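Side-chain contacts in phosphate transporter (Thermotoga maritima MSB8, PDB 6L85), which imports phosphate across the membrane in a sodium-dependent manner, as a bacterial relative of the human solute carrier family SLC20: residues 92-97 and 102-107; 18-23 and 96-101; 345-350 and 376-381. All blocks are in the same frame, centred on the assembly; numbering follows the deposited sequence.

Contact 1 (92-97 and 102-107); sequences FWILIA and YPVSTT. With NA (sodium ion), chain Q; NA (sodium ion), chain R; PO4 (phosphate ion), chain P.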
loop_
_atom_site.group_PDB
_atom_site.type_symbol
_atom_site.label_atom_id
_atom_site.label_comp_id
_atom_site.label_asym_id
_atom_site.label_seq_id
_atom_site.Cartn_x
_atom_site.Cartn_y
_atom_site.Cartn_z
ATOM N N PHE B 92 -4.215 5.079 31.745
ATOM C CA PHE B 92 -3.763 4.563 33.029
ATOM C C PHE B 92 -4.102 3.088 33.172
ATOM O O PHE B 92 -3.228 2.257 33.473
ATOM C CB PHE B 92 -4.397 5.365 34.171
ATOM C CG PHE B 92 -3.985 4.887 35.521
ATOM C CD1 PHE B 92 -2.741 5.222 36.028
ATOM C CD2 PHE B 92 -4.805 4.050 36.254
ATOM C CE1 PHE B 92 -2.329 4.758 37.263
ATOM C CE2 PHE B 92 -4.398 3.580 37.501
ATOM C CZ PHE B 92 -3.168 3.940 38.006
ATOM N N TRP B 93 -5.371 2.737 32.958
ATOM C CA TRP B 93 -5.733 1.337 33.183
ATOM C C TRP B 93 -5.140 0.410 32.115
ATOM O O TRP B 93 -4.746 -0.725 32.429
ATOM C CB TRP B 93 -7.251 1.197 33.299
ATOM C CG TRP B 93 -7.665 1.746 34.609
ATOM C CD1 TRP B 93 -8.301 2.940 34.845
ATOM C CD2 TRP B 93 -7.389 1.179 35.891
ATOM N NE1 TRP B 93 -8.464 3.127 36.192
ATOM C CE2 TRP B 93 -7.916 2.064 36.860
ATOM C CE3 TRP B 93 -6.765 -0.002 36.317
ATOM C CZ2 TRP B 93 -7.843 1.801 38.228
ATOM C CZ3 TRP B 93 -6.685 -0.256 37.676
ATOM C CH2 TRP B 93 -7.227 0.641 38.616
ATOM N N ILE B 94 -5.054 0.866 30.855
ATOM C CA ILE B 94 -4.432 0.039 29.821
ATOM C C ILE B 94 -2.987 -0.257 30.198
ATOM O O ILE B 94 -2.516 -1.385 30.067
ATOM C CB ILE B 94 -4.489 0.703 28.427
ATOM C CG1 ILE B 94 -5.909 1.098 27.978
ATOM C CG2 ILE B 94 -3.838 -0.227 27.395
ATOM C CD1 ILE B 94 -6.831 -0.049 27.874
ATOM N N LEU B 95 -2.259 0.760 30.660
ATOM C CA LEU B 95 -0.850 0.573 30.979
ATOM C C LEU B 95 -0.664 -0.326 32.200
ATOM O O LEU B 95 0.276 -1.127 32.235
ATOM C CB LEU B 95 -0.179 1.927 31.190
ATOM C CG LEU B 95 0.044 2.720 29.888
ATOM C CD1 LEU B 95 0.579 4.108 30.155
ATOM C CD2 LEU B 95 0.965 1.964 28.955
ATOM N N ILE B 96 -1.544 -0.216 33.207
ATOM C CA ILE B 96 -1.476 -1.131 34.350
ATOM C C ILE B 96 -1.638 -2.569 33.868
ATOM O O ILE B 96 -0.803 -3.454 34.148
ATOM C CB ILE B 96 -2.551 -0.764 35.394
ATOM C CG1 ILE B 96 -2.166 0.492 36.173
ATOM C CG2 ILE B 96 -2.824 -1.922 36.344
ATOM C CD1 ILE B 96 -0.754 0.485 36.674
ATOM N N ALA B 97 -2.695 -2.812 33.093
ATOM C CA ALA B 97 -2.927 -4.158 32.587
ATOM C C ALA B 97 -1.742 -4.641 31.757
ATOM O O ALA B 97 -1.280 -5.777 31.920
ATOM C CB ALA B 97 -4.218 -4.203 31.771
ATOM N N TYR B 102 -1.588 -8.403 30.925
ATOM C CA TYR B 102 -2.954 -8.865 30.692
ATOM C C TYR B 102 -3.551 -8.189 29.466
ATOM O O TYR B 102 -3.497 -6.953 29.346
ATOM C CB TYR B 102 -3.827 -8.602 31.919
ATOM C CG TYR B 102 -3.569 -9.582 33.048
ATOM C CD1 TYR B 102 -2.507 -9.397 33.921
ATOM C CD2 TYR B 102 -4.371 -10.706 33.225
ATOM C CE1 TYR B 102 -2.256 -10.298 34.954
ATOM C CE2 TYR B 102 -4.127 -11.614 34.253
ATOM C CZ TYR B 102 -3.072 -11.400 35.117
ATOM O OH TYR B 102 -2.829 -12.293 36.139
ATOM N N PRO B 103 -4.095 -8.960 28.525
ATOM C CA PRO B 103 -4.796 -8.382 27.367
ATOM C C PRO B 103 -6.172 -7.868 27.780
ATOM O O PRO B 103 -7.008 -8.639 28.259
ATOM C CB PRO B 103 -4.907 -9.569 26.397
ATOM C CG PRO B 103 -4.931 -10.789 27.306
ATOM C CD PRO B 103 -4.140 -10.434 28.543
ATOM N N VAL B 104 -6.399 -6.562 27.598
ATOM C CA VAL B 104 -7.676 -5.909 27.894
ATOM C C VAL B 104 -8.165 -5.166 26.644
ATOM O O VAL B 104 -7.415 -4.935 25.694
ATOM C CB VAL B 104 -7.582 -4.924 29.087
ATOM C CG1 VAL B 104 -7.230 -5.655 30.366
ATOM C CG2 VAL B 104 -6.560 -3.817 28.803
ATOM N N SER B 105 -9.428 -4.749 26.681
ATOM C CA SER B 105 -10.013 -3.963 25.600
ATOM C C SER B 105 -9.769 -2.476 25.833
ATOM O O SER B 105 -10.306 -1.896 26.789
ATOM C CB SER B 105 -11.510 -4.219 25.471
ATOM O OG SER B 105 -12.086 -3.309 24.540
ATOM N N THR B 106 -8.985 -1.858 24.938
ATOM C CA THR B 106 -8.773 -0.412 24.959
ATOM C C THR B 106 -10.014 0.327 24.475
ATOM O O THR B 106 -10.221 1.486 24.841
ATOM C CB THR B 106 -7.545 -0.024 24.090
ATOM O OG1 THR B 106 -7.854 -0.170 22.689
ATOM C CG2 THR B 106 -6.320 -0.914 24.411
ATOM N N THR B 107 -10.826 -0.318 23.632
ATOM C CA THR B 107 -12.082 0.285 23.195
ATOM C C THR B 107 -13.082 0.376 24.356
ATOM O O THR B 107 -13.689 1.435 24.593
ATOM C CB THR B 107 -12.663 -0.526 22.030
ATOM O OG1 THR B 107 -11.656 -0.725 21.018
ATOM C CG2 THR B 107 -13.901 0.143 21.423
HETATM NA NA NA Q . -6.145 -5.879 24.086
HETATM NA NA NA R . -11.994 -0.823 18.589
HETATM P P PO4 P . -9.400 -3.580 21.795
HETATM O O1 PO4 P . -9.508 -5.033 22.253
HETATM O O2 PO4 P . -10.590 -2.749 22.231
HETATM O O3 PO4 P . -9.324 -3.574 20.272
HETATM O O4 PO4 P . -8.179 -2.919 22.415
HETATM O O HOH W 1 -4.617 -7.658 23.674
HETATM O O HOH W 2 -12.458 1.399 18.570
#
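A97 packs its methyl on V104, and I94 reaches T106, where the chain returns past helix 76-99 toward helix 106-121. The methyl of A97 points at the 102-107 segment. Its CB lies 3.6 Å from V104 CG1, and V104 CG2 is close behind. One turn earlier, I94 reaches across with the end of its longer branch. I94 CD1 sits 3.5 Å from T106 CA and also touches the T106 methyl, the two side chains crossing at about a right angle. CG1 of I94 is anti to the carbonyl carbon (chi1 -55°), and with chi2 also near -60° CD1 comes onto T106 and V104. The same CD1 meets V104 CG2, so V104 packs on both I94 and A97. The backbone closes the turn: Y102 N donates to A97 O at 2.8 Å. This is one of the two bonds of the Schellman motif that ends helix 76-99. Beyond it the chain stays extended until S105, the N-cap of helix 106-121, and here the ligands gather. V104 O binds a sodium ion at 2.3 Å. The phosphate takes bonds from S105 OG and from the N and OG1 of both T106 and T107. T107 OG1 lies 2.5 Å from a second sodium ion, whose site N257, D258 and I344 complete.

Contact 2 (18-23 and 96-101); sequences IGANDV and IATNWG. With NA (sodium ion), chain Q.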
loop_
_atom_site.group_PDB
_atom_site.type_symbol
_atom_site.label_atom_id
_atom_site.label_comp_id
_atom_site.label_asym_id
_atom_site.label_seq_id
_atom_site.Cartn_x
_atom_site.Cartn_y
_atom_site.Cartn_z
ATOM N N ILE B 18 -2.369 1.485 23.432
ATOM C CA ILE B 18 -3.093 0.588 22.522
ATOM C C ILE B 18 -2.123 -0.337 21.778
ATOM O O ILE B 18 -2.320 -1.562 21.716
ATOM C CB ILE B 18 -3.946 1.408 21.534
ATOM C CG1 ILE B 18 -5.054 2.171 22.261
ATOM C CG2 ILE B 18 -4.509 0.525 20.435
ATOM C CD1 ILE B 18 -5.742 3.244 21.405
ATOM N N GLY B 19 -1.089 0.243 21.153
ATOM C CA GLY B 19 -0.130 -0.584 20.433
ATOM C C GLY B 19 0.489 -1.641 21.331
ATOM O O GLY B 19 0.559 -2.826 20.967
ATOM N N ALA B 20 0.868 -1.232 22.552
ATOM C CA ALA B 20 1.495 -2.134 23.511
ATOM C C ALA B 20 0.585 -3.300 23.871
ATOM O O ALA B 20 1.025 -4.461 23.893
ATOM C CB ALA B 20 1.884 -1.358 24.770
ATOM N N ASN B 21 -0.698 -3.017 24.166
ATOM C CA ASN B 21 -1.576 -4.096 24.610
ATOM C C ASN B 21 -2.054 -4.978 23.473
ATOM O O ASN B 21 -2.321 -6.168 23.689
ATOM C CB ASN B 21 -2.817 -3.552 25.336
ATOM C CG ASN B 21 -3.436 -4.590 26.276
ATOM O OD1 ASN B 21 -4.404 -5.298 25.928
ATOM N ND2 ASN B 21 -2.850 -4.706 27.463
ATOM N N ASP B 22 -2.212 -4.426 22.274
ATOM C CA ASP B 22 -2.946 -5.137 21.242
ATOM C C ASP B 22 -2.097 -5.748 20.135
ATOM O O ASP B 22 -2.669 -6.458 19.297
ATOM C CB ASP B 22 -3.972 -4.207 20.582
ATOM C CG ASP B 22 -5.157 -3.876 21.491
ATOM O OD1 ASP B 22 -5.209 -4.356 22.632
ATOM O OD2 ASP B 22 -6.033 -3.116 21.054
ATOM N N VAL B 23 -0.781 -5.482 20.058
ATOM C CA VAL B 23 -0.043 -6.133 18.967
ATOM C C VAL B 23 -0.206 -7.658 19.018
ATOM O O VAL B 23 -0.333 -8.313 17.965
ATOM C CB VAL B 23 1.439 -5.685 18.956
ATOM C CG1 VAL B 23 2.157 -6.053 20.248
ATOM C CG2 VAL B 23 2.163 -6.246 17.718
ATOM N N ILE B 96 -1.544 -0.216 33.207
ATOM C CA ILE B 96 -1.476 -1.131 34.350
ATOM C C ILE B 96 -1.638 -2.569 33.868
ATOM O O ILE B 96 -0.803 -3.454 34.148
ATOM C CB ILE B 96 -2.551 -0.764 35.394
ATOM C CG1 ILE B 96 -2.166 0.492 36.173
ATOM C CG2 ILE B 96 -2.824 -1.922 36.344
ATOM C CD1 ILE B 96 -0.754 0.485 36.674
ATOM N N ALA B 97 -2.695 -2.812 33.093
ATOM C CA ALA B 97 -2.927 -4.158 32.587
ATOM C C ALA B 97 -1.742 -4.641 31.757
ATOM O O ALA B 97 -1.280 -5.777 31.920
ATOM C CB ALA B 97 -4.218 -4.203 31.771
ATOM N N THR B 98 -1.236 -3.793 30.856
ATOM C CA THR B 98 -0.106 -4.200 30.030
ATOM C C THR B 98 1.082 -4.565 30.904
ATOM O O THR B 98 1.726 -5.601 30.691
ATOM C CB THR B 98 0.279 -3.092 29.042
ATOM O OG1 THR B 98 -0.814 -2.828 28.156
ATOM C CG2 THR B 98 1.519 -3.502 28.207
ATOM N N ASN B 99 1.369 -3.734 31.911
ATOM C CA ASN B 99 2.469 -4.007 32.824
ATOM C C ASN B 99 2.359 -5.401 33.404
ATOM O O ASN B 99 3.372 -6.085 33.578
ATOM C CB ASN B 99 2.511 -2.974 33.950
ATOM C CG ASN B 99 3.769 -3.105 34.820
ATOM O OD1 ASN B 99 4.898 -2.944 34.340
ATOM N ND2 ASN B 99 3.574 -3.387 36.103
ATOM N N TRP B 100 1.144 -5.862 33.698
ATOM C CA TRP B 100 1.071 -7.241 34.172
ATOM C C TRP B 100 0.907 -8.262 33.049
ATOM O O TRP B 100 0.698 -9.445 33.328
ATOM C CB TRP B 100 -0.043 -7.402 35.210
ATOM C CG TRP B 100 0.494 -7.145 36.586
ATOM C CD1 TRP B 100 0.899 -8.082 37.499
ATOM C CD2 TRP B 100 0.742 -5.864 37.184
ATOM N NE1 TRP B 100 1.362 -7.458 38.635
ATOM C CE2 TRP B 100 1.277 -6.099 38.465
ATOM C CE3 TRP B 100 0.553 -4.543 36.763
ATOM C CZ2 TRP B 100 1.625 -5.062 39.331
ATOM C CZ3 TRP B 100 0.900 -3.508 37.626
ATOM C CH2 TRP B 100 1.429 -3.777 38.895
ATOM N N GLY B 101 1.023 -7.847 31.792
ATOM C CA GLY B 101 0.829 -8.784 30.701
ATOM C C GLY B 101 -0.607 -9.187 30.447
ATOM O O GLY B 101 -0.848 -10.214 29.807
HETATM NA NA NA Q . -6.145 -5.879 24.086
HETATM O O HOH W 1 -4.617 -7.658 23.674
#
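N21 and T98 meet through one hydrogen bond between helix 2-32 and the end of helix 76-99. N21 ND2 donates to T98 OG1 at 2.9 Å, and the bond is nearly straight, with an N-H...O angle of 172°. The hydroxyl oxygen lies almost in the amide plane of N21. The two side chains run past each other in opposite directions. CG of N21 stands anti to the backbone N (chi1 -157°), which carries the amide out toward T98. T98 points its CB at the facing helix and turns OG1 to the amide. Its methyl goes to A20 instead, with T98 CG2 4.1 Å from A20 CB. T98 OG1 is also hydrogen-bonded to I94 O, one turn back in its own helix. The other end of the N21 amide faces the sodium ion: N21 OD1 binds it at 2.6 Å. D22 OD1 binds the same ion at 2.3 Å, and V104 and T347 complete the protein ligands. A water on the sodium ion donates to N21 O. N21 ND2 also bonds to Y102 O. T98 is a second-shell residue that, with Y102 O, probably helps fix the amide so that OD1 faces the cation.

Contact 3 (345-350 and 376-381); sequences STTHVV and ISWLLI. With NA (sodium ion), chain Q; PO4 (phosphate ion), chain P.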
loop_
_atom_site.group_PDB
_atom_site.type_symbol
_atom_site.label_atom_id
_atom_site.label_comp_id
_atom_site.label_asym_id
_atom_site.label_seq_id
_atom_site.Cartn_x
_atom_site.Cartn_y
_atom_site.Cartn_z
ATOM N N SER B 345 -14.075 -4.419 20.217
ATOM C CA SER B 345 -12.882 -4.950 20.859
ATOM C C SER B 345 -12.260 -6.015 19.968
ATOM O O SER B 345 -12.894 -7.033 19.683
ATOM C CB SER B 345 -13.194 -5.532 22.231
ATOM O OG SER B 345 -12.037 -6.182 22.729
ATOM N N THR B 346 -11.012 -5.785 19.537
ATOM C CA THR B 346 -10.326 -6.779 18.719
ATOM C C THR B 346 -9.812 -7.927 19.576
ATOM O O THR B 346 -9.702 -9.051 19.089
ATOM C CB THR B 346 -9.166 -6.134 17.933
ATOM O OG1 THR B 346 -8.158 -5.678 18.843
ATOM C CG2 THR B 346 -9.667 -4.939 17.122
ATOM N N THR B 347 -9.473 -7.651 20.839
ATOM C CA THR B 347 -9.124 -8.705 21.792
ATOM C C THR B 347 -10.227 -9.765 21.900
ATOM O O THR B 347 -9.973 -10.973 21.738
ATOM C CB THR B 347 -8.868 -8.065 23.153
ATOM O OG1 THR B 347 -8.027 -6.908 22.990
ATOM C CG2 THR B 347 -8.233 -9.054 24.100
ATOM N N HIS B 348 -11.470 -9.321 22.155
ATOM C CA HIS B 348 -12.582 -10.259 22.322
ATOM C C HIS B 348 -12.915 -10.954 21.024
ATOM O O HIS B 348 -13.310 -12.129 21.038
ATOM C CB HIS B 348 -13.820 -9.542 22.865
ATOM C CG HIS B 348 -13.567 -8.832 24.155
ATOM N ND1 HIS B 348 -14.413 -7.868 24.652
ATOM C CD2 HIS B 348 -12.536 -8.915 25.030
ATOM C CE1 HIS B 348 -13.921 -7.394 25.782
ATOM N NE2 HIS B 348 -12.783 -8.010 26.035
ATOM N N VAL B 349 -12.741 -10.262 19.894
ATOM C CA VAL B 349 -12.978 -10.916 18.608
ATOM C C VAL B 349 -11.940 -12.002 18.365
ATOM O O VAL B 349 -12.263 -13.069 17.836
ATOM C CB VAL B 349 -13.004 -9.895 17.459
ATOM C CG1 VAL B 349 -12.992 -10.610 16.114
ATOM C CG2 VAL B 349 -14.248 -8.994 17.581
ATOM N N VAL B 350 -10.679 -11.760 18.740
ATOM C CA VAL B 350 -9.675 -12.798 18.532
ATOM C C VAL B 350 -10.016 -14.008 19.386
ATOM O O VAL B 350 -9.956 -15.153 18.926
ATOM C CB VAL B 350 -8.254 -12.284 18.846
ATOM C CG1 VAL B 350 -7.277 -13.412 18.653
ATOM C CG2 VAL B 350 -7.857 -11.199 17.926
ATOM N N ILE B 376 -12.244 -11.126 35.342
ATOM C CA ILE B 376 -12.576 -10.033 36.254
ATOM C C ILE B 376 -12.267 -8.697 35.597
ATOM O O ILE B 376 -13.100 -7.781 35.596
ATOM C CB ILE B 376 -11.816 -10.163 37.590
ATOM C CG1 ILE B 376 -12.120 -11.479 38.315
ATOM C CG2 ILE B 376 -12.128 -8.971 38.499
ATOM C CD1 ILE B 376 -13.405 -11.520 38.926
ATOM N N SER B 377 -11.038 -8.554 35.081
ATOM C CA SER B 377 -10.620 -7.297 34.476
ATOM C C SER B 377 -11.550 -6.918 33.336
ATOM O O SER B 377 -11.939 -5.751 33.205
ATOM C CB SER B 377 -9.167 -7.398 33.989
ATOM O OG SER B 377 -9.077 -8.203 32.821
ATOM N N TRP B 378 -11.963 -7.899 32.526
ATOM C CA TRP B 378 -12.859 -7.572 31.422
ATOM C C TRP B 378 -14.224 -7.112 31.923
ATOM O O TRP B 378 -14.812 -6.176 31.364
ATOM C CB TRP B 378 -13.019 -8.763 30.488
ATOM C CG TRP B 378 -11.785 -9.067 29.740
ATOM C CD1 TRP B 378 -10.571 -8.462 29.878
ATOM C CD2 TRP B 378 -11.626 -10.065 28.731
ATOM N NE1 TRP B 378 -9.669 -9.015 29.008
ATOM C CE2 TRP B 378 -10.286 -10.005 28.294
ATOM C CE3 TRP B 378 -12.483 -11.005 28.154
ATOM C CZ2 TRP B 378 -9.783 -10.845 27.305
ATOM C CZ3 TRP B 378 -11.982 -11.842 27.168
ATOM C CH2 TRP B 378 -10.643 -11.761 26.758
ATOM N N LEU B 379 -14.769 -7.769 32.953
ATOM C CA LEU B 379 -16.087 -7.333 33.414
ATOM C C LEU B 379 -16.007 -5.984 34.117
ATOM O O LEU B 379 -16.958 -5.205 34.054
ATOM C CB LEU B 379 -16.726 -8.388 34.321
ATOM C CG LEU B 379 -17.011 -9.697 33.591
ATOM C CD1 LEU B 379 -17.151 -10.859 34.566
ATOM C CD2 LEU B 379 -18.222 -9.592 32.671
ATOM N N LEU B 380 -14.860 -5.654 34.715
ATOM C CA LEU B 380 -14.749 -4.443 35.516
ATOM C C LEU B 380 -14.190 -3.234 34.776
ATOM O O LEU B 380 -14.195 -2.135 35.347
ATOM C CB LEU B 380 -13.867 -4.703 36.745
ATOM C CG LEU B 380 -14.535 -5.502 37.877
ATOM C CD1 LEU B 380 -13.633 -5.590 39.098
ATOM C CD2 LEU B 380 -15.833 -4.822 38.239
ATOM N N ILE B 381 -13.688 -3.392 33.545
ATOM C CA ILE B 381 -12.896 -2.304 32.957
ATOM C C ILE B 381 -13.771 -1.096 32.624
ATOM O O ILE B 381 -13.383 0.050 32.891
ATOM C CB ILE B 381 -12.098 -2.814 31.734
ATOM C CG1 ILE B 381 -11.131 -1.744 31.218
ATOM C CG2 ILE B 381 -13.009 -3.243 30.600
ATOM C CD1 ILE B 381 -9.938 -1.520 32.090
HETATM NA NA NA Q . -6.145 -5.879 24.086
HETATM P P PO4 P . -9.400 -3.580 21.795
HETATM O O1 PO4 P . -9.508 -5.033 22.253
HETATM O O2 PO4 P . -10.590 -2.749 22.231
HETATM O O3 PO4 P . -9.324 -3.574 20.272
HETATM O O4 PO4 P . -8.179 -2.919 22.415
HETATM O O HOH W 1 -4.617 -7.658 23.674
#
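T347 and H348, in the first turn of helix 346-357, meet the indole of W378 on helix 368-400. The segment starts at S345, the N-cap. S345 OG accepts from H348 N at 3.2 Å and donates to O1 of the phosphate. S345 OG also lies over the centre of one face of the H348 imidazole. T346 turns to the phosphate and grips O3 through both its N and OG1. T347 OG1 donates to phosphate O1 and binds the sodium ion at 2.4 Å. Its methyl is turned to the indole, T347 CG2 lying 4.0 Å from W378 CZ2. H348 makes the larger touch. Its NE2 and CD2 come over one face of the indole, with H348 NE2 3.6 Å from W378 CD2. The planes meet at 46°, an oblique pair. With CG anti to the carbonyl carbon (chi1 -57°), the imidazole is carried out toward the indole. A bound dodecyl-maltoside molecule also touches H348. The indole is tied by W378 NE1, which donates to P103 O. The two segments share no hydrogen bond: an imidazole and a methyl meet the indole, while the S345, T346 and T347 hydroxyls go to the phosphate.

The three contacts surround one sodium ion. Contact 1 supplies V104, contact 2 N21 and D22, and contact 3 T347. The centres of contacts 1 and 2 are about 6 Å apart, those of 1 and 3 about 9 Å, and those of 2 and 3 about 12 Å. Contacts 1 and 2 share I96 and A97. N21 OD1 probably also accepts from V104 N at 2.9 Å. Contacts 1 and 3 come together at the ion, where V104 O and T347 OG1 are 3.4 Å apart. The helix starts of contacts 1 and 3 present matching Ser-Thr-Thr sequences to the phosphate, consistent with a sodium-coupled substrate pocket.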